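Local coordinates for protein putative fimbrium subunit Fim1C (Bacteroides uniformis, PDB 4K4K) that probably forms part of the tip of fimbriae, the filamentous surface appendages that mediate cell adhesion and biofilm formation, at residues G39-N44 / N177-G182; N51-Y56 / E94-G99; V195-T198 / A203-I206; D233-S236 / S240-F243. All coordinates share one frame; numbering follows the deposited sequence. Where two conformers were deposited one is given.

Interaction 1: residues G39-N44 / N177-G182; sequences GIYMLN and NVVTGG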
# COMPACT_ATOMS: atom_id res chain seq x y z
N GLY A 39 -0.82 13.73 -1.84
CA GLY A 39 0.01 14.92 -1.65
C GLY A 39 0.85 15.09 -2.91
O GLY A 39 1.48 14.12 -3.34
N ILE A 40 0.84 16.26 -3.53
CA ILE A 40 1.61 16.52 -4.75
C ILE A 40 2.65 17.56 -4.47
O ILE A 40 2.38 18.55 -3.76
CB ILE A 40 0.69 16.98 -5.93
CG1 ILE A 40 -0.49 15.97 -6.16
CG2 ILE A 40 1.49 17.23 -7.24
CD1 ILE A 40 -1.46 16.31 -7.36
N TYR A 41 3.82 17.39 -5.11
CA TYR A 41 4.90 18.38 -5.12
C TYR A 41 5.23 18.74 -6.54
O TYR A 41 5.36 17.85 -7.39
CB TYR A 41 6.19 17.83 -4.47
CG TYR A 41 6.10 17.55 -2.99
CD1 TYR A 41 5.35 16.48 -2.51
CD2 TYR A 41 6.89 18.26 -2.09
CE1 TYR A 41 5.28 16.20 -1.14
CE2 TYR A 41 6.87 17.96 -0.72
CZ TYR A 41 6.07 16.92 -0.25
OH TYR A 41 6.05 16.64 1.09
N MSE A 42 5.42 20.05 -6.77
CA MSE A 42 5.96 20.54 -8.04
C MSE A 42 7.42 20.88 -7.75
O MSE A 42 7.69 21.65 -6.82
CB MSE A 42 5.19 21.75 -8.58
CG MSE A 42 5.83 22.31 -9.83
SE MSE A 42 4.65 23.65 -10.68
CE MSE A 42 4.87 25.02 -9.46
N LEU A 43 8.34 20.32 -8.52
CA LEU A 43 9.78 20.44 -8.27
C LEU A 43 10.51 21.18 -9.36
O LEU A 43 10.23 20.97 -10.54
CB LEU A 43 10.44 19.06 -8.12
CG LEU A 43 9.81 18.10 -7.09
CD1 LEU A 43 10.46 16.71 -7.18
CD2 LEU A 43 9.94 18.68 -5.65
N ASN A 44 11.51 21.95 -8.96
CA ASN A 44 12.46 22.60 -9.86
C ASN A 44 13.78 21.95 -9.47
O ASN A 44 14.39 22.36 -8.49
CB ASN A 44 12.45 24.11 -9.70
CG ASN A 44 13.22 24.79 -10.81
OD1 ASN A 44 13.65 24.16 -11.78
ND2 ASN A 44 13.34 26.10 -10.74
N ASN A 177 10.81 8.71 1.77
CA ASN A 177 10.89 10.12 1.40
C ASN A 177 9.97 10.32 0.18
O ASN A 177 10.21 9.75 -0.89
CB ASN A 177 12.33 10.56 1.15
CG ASN A 177 12.41 12.05 0.91
OD1 ASN A 177 11.78 12.59 -0.00
ND2 ASN A 177 13.10 12.76 1.79
N VAL A 178 8.89 11.10 0.34
CA VAL A 178 7.87 11.25 -0.70
C VAL A 178 8.37 12.03 -1.94
O VAL A 178 7.78 11.92 -3.02
CB VAL A 178 6.55 11.86 -0.14
CG1 VAL A 178 6.02 11.04 1.06
CG2 VAL A 178 6.71 13.34 0.23
N VAL A 179 9.43 12.84 -1.78
CA VAL A 179 9.99 13.61 -2.88
C VAL A 179 11.03 12.74 -3.61
O VAL A 179 11.02 12.73 -4.85
CB VAL A 179 10.59 14.95 -2.37
CG1 VAL A 179 11.42 15.66 -3.45
CG2 VAL A 179 9.47 15.87 -1.89
N THR A 180 11.91 12.04 -2.86
CA THR A 180 12.95 11.15 -3.43
C THR A 180 12.35 9.97 -4.17
O THR A 180 12.90 9.53 -5.19
CB THR A 180 13.84 10.56 -2.30
OG1 THR A 180 14.31 11.60 -1.49
CG2 THR A 180 15.02 9.76 -2.82
N GLY A 181 11.30 9.39 -3.60
CA GLY A 181 10.68 8.21 -4.17
C GLY A 181 11.56 7.00 -3.88
O GLY A 181 12.33 6.99 -2.92
N GLY A 182 11.49 6.00 -4.75
CA GLY A 182 12.28 4.80 -4.53
C GLY A 182 11.63 3.94 -3.46
O GLY A 182 10.41 3.98 -3.28

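Interaction 2: residues N51-Y56 / E94-G99; sequences NGNRKY and ETLADG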
# COMPACT_ATOMS: atom_id res chain seq x y z
N ASN A 51 4.69 25.85 -1.84
CA ASN A 51 4.46 24.89 -0.75
C ASN A 51 4.49 23.46 -1.28
O ASN A 51 3.91 23.17 -2.32
CB ASN A 51 3.10 25.15 -0.07
CG ASN A 51 3.02 26.40 0.80
OD1 ASN A 51 4.02 26.96 1.25
ND2 ASN A 51 1.80 26.82 1.09
N GLY A 52 5.13 22.57 -0.55
CA GLY A 52 5.09 21.17 -1.00
C GLY A 52 3.87 20.48 -0.44
O GLY A 52 3.07 21.10 0.28
N ASN A 53 3.72 19.17 -0.72
CA ASN A 53 2.67 18.36 -0.11
C ASN A 53 1.27 19.01 -0.25
O ASN A 53 0.52 19.16 0.74
CB ASN A 53 3.00 18.13 1.40
CG ASN A 53 2.10 17.10 2.04
OD1 ASN A 53 1.62 16.17 1.38
ND2 ASN A 53 1.83 17.26 3.34
N ARG A 54 0.95 19.40 -1.49
CA ARG A 54 -0.33 20.03 -1.82
C ARG A 54 -1.44 18.98 -1.80
O ARG A 54 -1.31 17.96 -2.47
CB ARG A 54 -0.23 20.72 -3.19
CG ARG A 54 0.87 21.77 -3.29
CD ARG A 54 0.44 23.13 -2.77
NE ARG A 54 1.46 24.15 -2.97
CZ ARG A 54 1.35 25.17 -3.82
NH1 ARG A 54 0.26 25.32 -4.55
NH2 ARG A 54 2.33 26.06 -3.92
N LYS A 55 -2.52 19.21 -1.05
CA LYS A 55 -3.60 18.23 -0.95
C LYS A 55 -4.50 18.23 -2.17
O LYS A 55 -5.08 19.25 -2.51
CB LYS A 55 -4.44 18.50 0.31
CG LYS A 55 -5.50 17.43 0.58
CD LYS A 55 -6.42 17.83 1.74
CE LYS A 55 -7.30 16.69 2.15
NZ LYS A 55 -8.12 17.07 3.34
N TYR A 56 -4.62 17.06 -2.80
CA TYR A 56 -5.50 16.82 -3.95
C TYR A 56 -6.39 15.64 -3.63
O TYR A 56 -5.90 14.65 -3.07
CB TYR A 56 -4.68 16.55 -5.22
CG TYR A 56 -4.25 17.81 -5.94
CD1 TYR A 56 -3.32 18.68 -5.37
CD2 TYR A 56 -4.70 18.09 -7.22
CE1 TYR A 56 -2.94 19.85 -6.03
CE2 TYR A 56 -4.30 19.24 -7.90
CZ TYR A 56 -3.40 20.10 -7.31
OH TYR A 56 -3.06 21.26 -7.98
N GLU A 94 -1.32 15.60 6.47
CA GLU A 94 -1.25 17.05 6.61
C GLU A 94 0.16 17.50 7.01
O GLU A 94 0.66 18.48 6.46
CB GLU A 94 -2.29 17.54 7.64
CG GLU A 94 -2.41 19.05 7.77
CD GLU A 94 -2.73 19.86 6.53
OE1 GLU A 94 -3.67 19.49 5.79
OE2 GLU A 94 -2.06 20.89 6.31
N THR A 95 0.80 16.76 7.92
CA THR A 95 2.16 17.07 8.35
C THR A 95 3.04 15.83 8.18
O THR A 95 2.75 14.78 8.74
CB THR A 95 2.17 17.58 9.82
OG1 THR A 95 1.25 18.67 9.95
CG2 THR A 95 3.56 18.06 10.26
N LEU A 96 4.10 15.98 7.40
CA LEU A 96 5.07 14.92 7.20
C LEU A 96 6.23 15.14 8.16
O LEU A 96 6.38 16.25 8.69
CB LEU A 96 5.56 14.90 5.74
CG LEU A 96 4.54 14.37 4.73
CD1 LEU A 96 4.97 14.70 3.31
CD2 LEU A 96 4.30 12.84 4.90
N ALA A 97 7.05 14.12 8.40
CA ALA A 97 8.24 14.32 9.23
C ALA A 97 9.23 15.16 8.44
O ALA A 97 9.22 15.16 7.19
CB ALA A 97 8.84 12.97 9.63
N ASP A 98 10.06 15.90 9.20
CA ASP A 98 11.07 16.81 8.69
C ASP A 98 11.76 16.28 7.42
O ASP A 98 12.23 15.14 7.40
CB ASP A 98 12.12 17.05 9.80
CG ASP A 98 13.08 18.19 9.53
OD1 ASP A 98 12.71 19.11 8.76
OD2 ASP A 98 14.19 18.19 10.11
N GLY A 99 11.78 17.10 6.37
CA GLY A 99 12.40 16.70 5.11
C GLY A 99 11.54 15.86 4.18
O GLY A 99 12.09 15.12 3.36
O HOH W 1 2.54 19.85 4.69

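Interaction 3: residues V195-T198 / A203-I206; sequences VLHT and AEGI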
# COMPACT_ATOMS: atom_id res chain seq x y z
N VAL A 195 -1.80 -9.37 13.63
CA VAL A 195 -3.06 -10.06 13.43
C VAL A 195 -3.62 -9.57 12.10
O VAL A 195 -3.79 -8.36 11.92
CB VAL A 195 -4.03 -9.84 14.62
CG1 VAL A 195 -5.44 -10.32 14.28
CG2 VAL A 195 -3.51 -10.53 15.89
N LEU A 196 -3.85 -10.50 11.16
CA LEU A 196 -4.39 -10.16 9.85
C LEU A 196 -5.90 -9.97 9.96
O LEU A 196 -6.52 -10.55 10.85
CB LEU A 196 -4.04 -11.27 8.83
CG LEU A 196 -2.65 -11.17 8.21
CD1 LEU A 196 -1.63 -11.94 9.03
CD2 LEU A 196 -2.65 -11.71 6.80
N HIS A 197 -6.50 -9.16 9.08
CA HIS A 197 -7.94 -8.88 9.03
C HIS A 197 -8.66 -10.07 8.33
O HIS A 197 -8.32 -10.34 7.19
CB HIS A 197 -8.12 -7.52 8.29
CG HIS A 197 -9.48 -7.21 7.73
ND1 HIS A 197 -9.65 -6.93 6.39
CD2 HIS A 197 -10.66 -7.03 8.37
CE1 HIS A 197 -10.94 -6.66 6.24
NE2 HIS A 197 -11.59 -6.70 7.41
N THR A 198 -9.63 -10.71 8.99
CA THR A 198 -10.39 -11.82 8.40
C THR A 198 -11.83 -11.43 8.09
O THR A 198 -12.46 -10.71 8.86
CB THR A 198 -10.42 -13.06 9.30
OG1 THR A 198 -10.89 -12.71 10.59
CG2 THR A 198 -9.09 -13.77 9.38
N ALA A 203 -8.37 -13.80 4.58
CA ALA A 203 -7.58 -12.94 5.46
C ALA A 203 -6.67 -12.08 4.61
O ALA A 203 -6.22 -12.51 3.54
CB ALA A 203 -6.77 -13.76 6.45
N GLU A 204 -6.40 -10.86 5.07
CA GLU A 204 -5.52 -9.97 4.33
C GLU A 204 -4.69 -9.15 5.27
O GLU A 204 -5.07 -8.93 6.43
CB GLU A 204 -6.31 -9.07 3.36
CG GLU A 204 -7.19 -8.04 4.06
CD GLU A 204 -8.09 -7.21 3.16
OE1 GLU A 204 -7.81 -7.13 1.94
OE2 GLU A 204 -9.05 -6.61 3.68
N GLY A 205 -3.56 -8.71 4.77
CA GLY A 205 -2.67 -7.85 5.53
C GLY A 205 -1.74 -7.06 4.64
O GLY A 205 -1.55 -7.41 3.48
N ILE A 206 -1.17 -5.99 5.18
CA ILE A 206 -0.15 -5.18 4.53
C ILE A 206 1.05 -5.23 5.45
O ILE A 206 0.94 -4.90 6.64
CB ILE A 206 -0.61 -3.74 4.20
CG1 ILE A 206 -1.72 -3.78 3.12
CG2 ILE A 206 0.60 -2.86 3.73
CD1 ILE A 206 -2.42 -2.44 2.82

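Interaction 4: residues D233-S236 / S240-F243; sequences DVNS and SKAF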
# COMPACT_ATOMS: atom_id res chain seq x y z
N ASP A 233 5.45 -22.22 8.20
CA ASP A 233 6.60 -21.36 7.93
C ASP A 233 6.50 -20.70 6.55
O ASP A 233 6.50 -21.37 5.51
CB ASP A 233 7.94 -22.12 8.08
CG ASP A 233 8.55 -22.00 9.48
OD1 ASP A 233 8.48 -20.89 10.08
OD2 ASP A 233 9.13 -23.00 9.96
N VAL A 234 6.42 -19.35 6.56
CA VAL A 234 6.30 -18.54 5.34
C VAL A 234 7.45 -18.84 4.36
O VAL A 234 7.20 -18.95 3.16
CB VAL A 234 6.20 -17.02 5.66
CG1 VAL A 234 6.20 -16.16 4.39
CG2 VAL A 234 4.95 -16.74 6.50
N ASN A 235 8.67 -19.04 4.88
CA ASN A 235 9.86 -19.31 4.07
C ASN A 235 9.82 -20.70 3.37
O ASN A 235 10.57 -20.92 2.42
CB ASN A 235 11.12 -19.17 4.93
CG ASN A 235 12.39 -19.03 4.13
OD1 ASN A 235 12.68 -17.98 3.53
ND2 ASN A 235 13.18 -20.09 4.08
N SER A 236 8.89 -21.60 3.78
CA SER A 236 8.78 -22.91 3.12
C SER A 236 8.05 -22.80 1.77
O SER A 236 8.15 -23.72 0.96
CB SER A 236 8.11 -23.92 4.04
OG SER A 236 6.71 -23.72 4.12
N SER A 240 7.68 -17.21 -1.74
CA SER A 240 7.95 -16.19 -0.73
C SER A 240 9.17 -16.45 0.18
O SER A 240 9.04 -16.49 1.40
CB SER A 240 6.70 -15.94 0.13
OG SER A 240 6.34 -17.04 0.94
N LYS A 241 10.37 -16.54 -0.41
CA LYS A 241 11.62 -16.64 0.38
C LYS A 241 11.98 -15.23 0.94
O LYS A 241 12.76 -15.08 1.89
CB LYS A 241 12.77 -17.20 -0.49
CG LYS A 241 12.53 -18.60 -1.06
CD LYS A 241 12.61 -19.68 0.00
CE LYS A 241 12.15 -21.03 -0.51
NZ LYS A 241 12.19 -22.06 0.56
N ALA A 242 11.36 -14.23 0.34
CA ALA A 242 11.48 -12.80 0.66
C ALA A 242 10.16 -12.14 0.39
O ALA A 242 9.35 -12.68 -0.37
CB ALA A 242 12.56 -12.17 -0.22
N PHE A 243 9.92 -10.97 0.99
CA PHE A 243 8.73 -10.17 0.69
C PHE A 243 9.20 -8.96 -0.11
O PHE A 243 9.90 -8.10 0.44
CB PHE A 243 8.00 -9.73 1.97
CG PHE A 243 7.14 -10.78 2.67
CD1 PHE A 243 6.52 -11.79 1.95
CD2 PHE A 243 6.87 -10.67 4.03
CE1 PHE A 243 5.69 -12.72 2.59
CE2 PHE A 243 6.03 -11.60 4.67
CZ PHE A 243 5.44 -12.61 3.94

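Interaction 1: residues G39-N44 / N177-G182
The phenol ring of Y41 meets two consecutive valines, V178 and V179, each crossing it at about a right angle but at different places on the ring. V179 puts its CG2 methyl over one ring face: the carbon stands 3.6 Å from the ring centroid and 18° off the ring normal, the geometry of a CH-pi contact. The methyl is displaced toward the rim, which brings V179 CG2 to 3.5 Å from Y41 CD2. V178 comes obliquely at the phenol end, its CG2 lying 3.5 Å from Y41 CE1 and equally near the hydroxyl oxygen, whose own hydrogen-bond partner is N100 OD1. The two branches of V179 divide the work. With CG1 anti to the backbone N (chi1 169°), CG2 is left to face the tyrosine while CG1 reaches L43, where V179 CG1 and L43 CD1 are 4.0 Å apart. L96 also packs on both Y41 and V178. No hydrogen bond joins the two segments, so the contact rests on apolar packing, and three of its four touching residues are buried.

The turn that presents the valines is fixed by N177. Its OD1 accepts from V179 N at 3.0 Å, in the carbonyl plane, and from T180 N at 2.9 Å with a nearly straight N-H...O angle of 171°; the latter donor stands above the plane. These two bonds make an Asx turn, extended to an Asx motif, at the end of strand 164-177, packing its two valines on Y41 and L43 of strand 37-44 in this fimbrillin-like fold.

Interaction 2: residues N51-Y56 / E94-G99
N53 faces both E94 and L96, and its carboxamide meets one through a water and the other by van der Waals contact. The polar link runs through the water. N53 ND2 donates to this water at 3.0 Å, and the same water donates to E94 O at 2.9 Å. The direct separation of N53 ND2 from E94 O is 3.5 Å, and the two segments share no direct hydrogen bond, so the water carries the connection. The amide is further held by neighbours: N53 ND2 also donates to R93 O, and N53 OD1 is bonded to Y89 OH, which together fix the rotation of the group.

The van der Waals component is one methyl. L96 CD1 packs obliquely against the amide, 4.0 Å from N53 CG. The extended first torsion of N53, with CG anti to the backbone N (chi1 -169°), carries the amide across to this partner.

Charged groups do not touch. In the conformer described, K55 NZ and E94 OE1 remain 5.6 Å apart, so any attraction is at most long-range, and E94 OE1 is bonded to Y92 OH.

Within segment 51-56, R54 NE donates to N51 O at 2.7 Å in the conformer described; the acceptor lies 24° out of the guanidinium plane, and this bond ties the side chain back over the preceding turn. N53 itself has positive phi (51°), and N53 and R54 both face I40: the arrangement is a G1 beta bulge in strand 47-57, joined through water to the loop between strands 84-90 and 101-105.

Interaction 3: residues V195-T198 / A203-I206
H197 and E204 come together through unlike first torsions: in the conformer described, the imidazole CG is anti to the backbone N (chi1 162°), whereas E204 CG stands between its backbone N and carbonyl carbon (chi1 68°), with the chain extended beyond. Both side chains consequently run alongside each other in the same direction, and the ring and carboxylate planes are nearly coplanar. In this conformer H197 ND1 donates to E204 OE2 at 2.8 Å, meeting the anti lone pair of an oxygen that lies in the ring plane; the N-H...O angle of 132° makes the bond markedly bent. E204 OE1 forms a salt bridge with K143, a second partner that would help hold the carboxylate in place.

The backbone beneath makes a reciprocal pair: H197 N donates to E204 O at 3.0 Å and E204 N to H197 O at 2.9 Å. The next pair, T198 with A203, is non-hydrogen-bonded and closes to 4.2 Å between its CA atoms. On that face T198 CG2 meets A203 CB at 3.7 Å. L196, in the conformer described, bends over the strand with its CD2 3.7 Å from G205 N, where glycine offers no side chain to obstruct it, and also packs on I146 and I167.

These features define an antiparallel beta hairpin of strands 192-199 and 202-207, with the histidine-carboxylate bond bridging a hydrogen-bonded pair and strands 132-150 and 164-177 alongside.

Interaction 4: residues D233-S236 / S240-F243
V234 and F243 form the compact side of a turn in which a short 3-10 segment, 234-236, follows strand 228-233 and is met by the chain returning toward strand 247-256. V234 CG1 lies 3.7 Å from F243 CZ, the two side chains crossing at about a right angle and the methyl coming obliquely to the ring. The same methyl is 3.6 Å from S240 OG. All three residues are buried; I167 packs on both V234 and F243, and V142 and L144 touch the phenylalanine, placing this side against the beta strands of the domain. The serine hydroxyl is bonded to Y251 OH; V234 O, 3.1 Å from S240 OG, could at best take a weak bond from the serine proton.

The outward side is built differently, from exposed K241 and partly exposed N235, and rests on a backbone acceptor instead of apolar packing. K241 bends at its second torsion (chi2 -72°) and then runs extended, a shape that brings the side chain back across the 3-10 segment. Its methylenes lie close to the carbonyl it serves: K241 CE is 3.3 Å from N235 O.

At the far end, exposed S236 steadies the start of the turn, its N and OG both donating to D233 O, the hydroxyl at 2.7 Å and in the carbonyl plane. The lysine ammonium ends the contact: K241 NZ donates to N235 O at 2.7 Å, with a C=O...N angle of 165°.

Overall arrangement
Interactions 1 and 2 form one continuous region, with centres about 10 Å apart. Strands 37-44 and 47-57 are antiparallel neighbours, and I40 O lies 2.8 Å from R54 N, a probable hydrogen bond; Y41 also packs against N53, with Y41 CZ 3.3 Å from N53 N. Along the chain, interaction 2 falls between the two segments of interaction 1. Interactions 3 and 4 make a second group, their centres about 17 Å apart and nearest atoms about 8 Å apart without touching, yet I167 packs on residues of both. The groups are well separated: the centres of interactions 1 and 3 are about 30 Å apart, on opposite sides of the chain's centre, and those of interactions 2 and 4 about 36 Å.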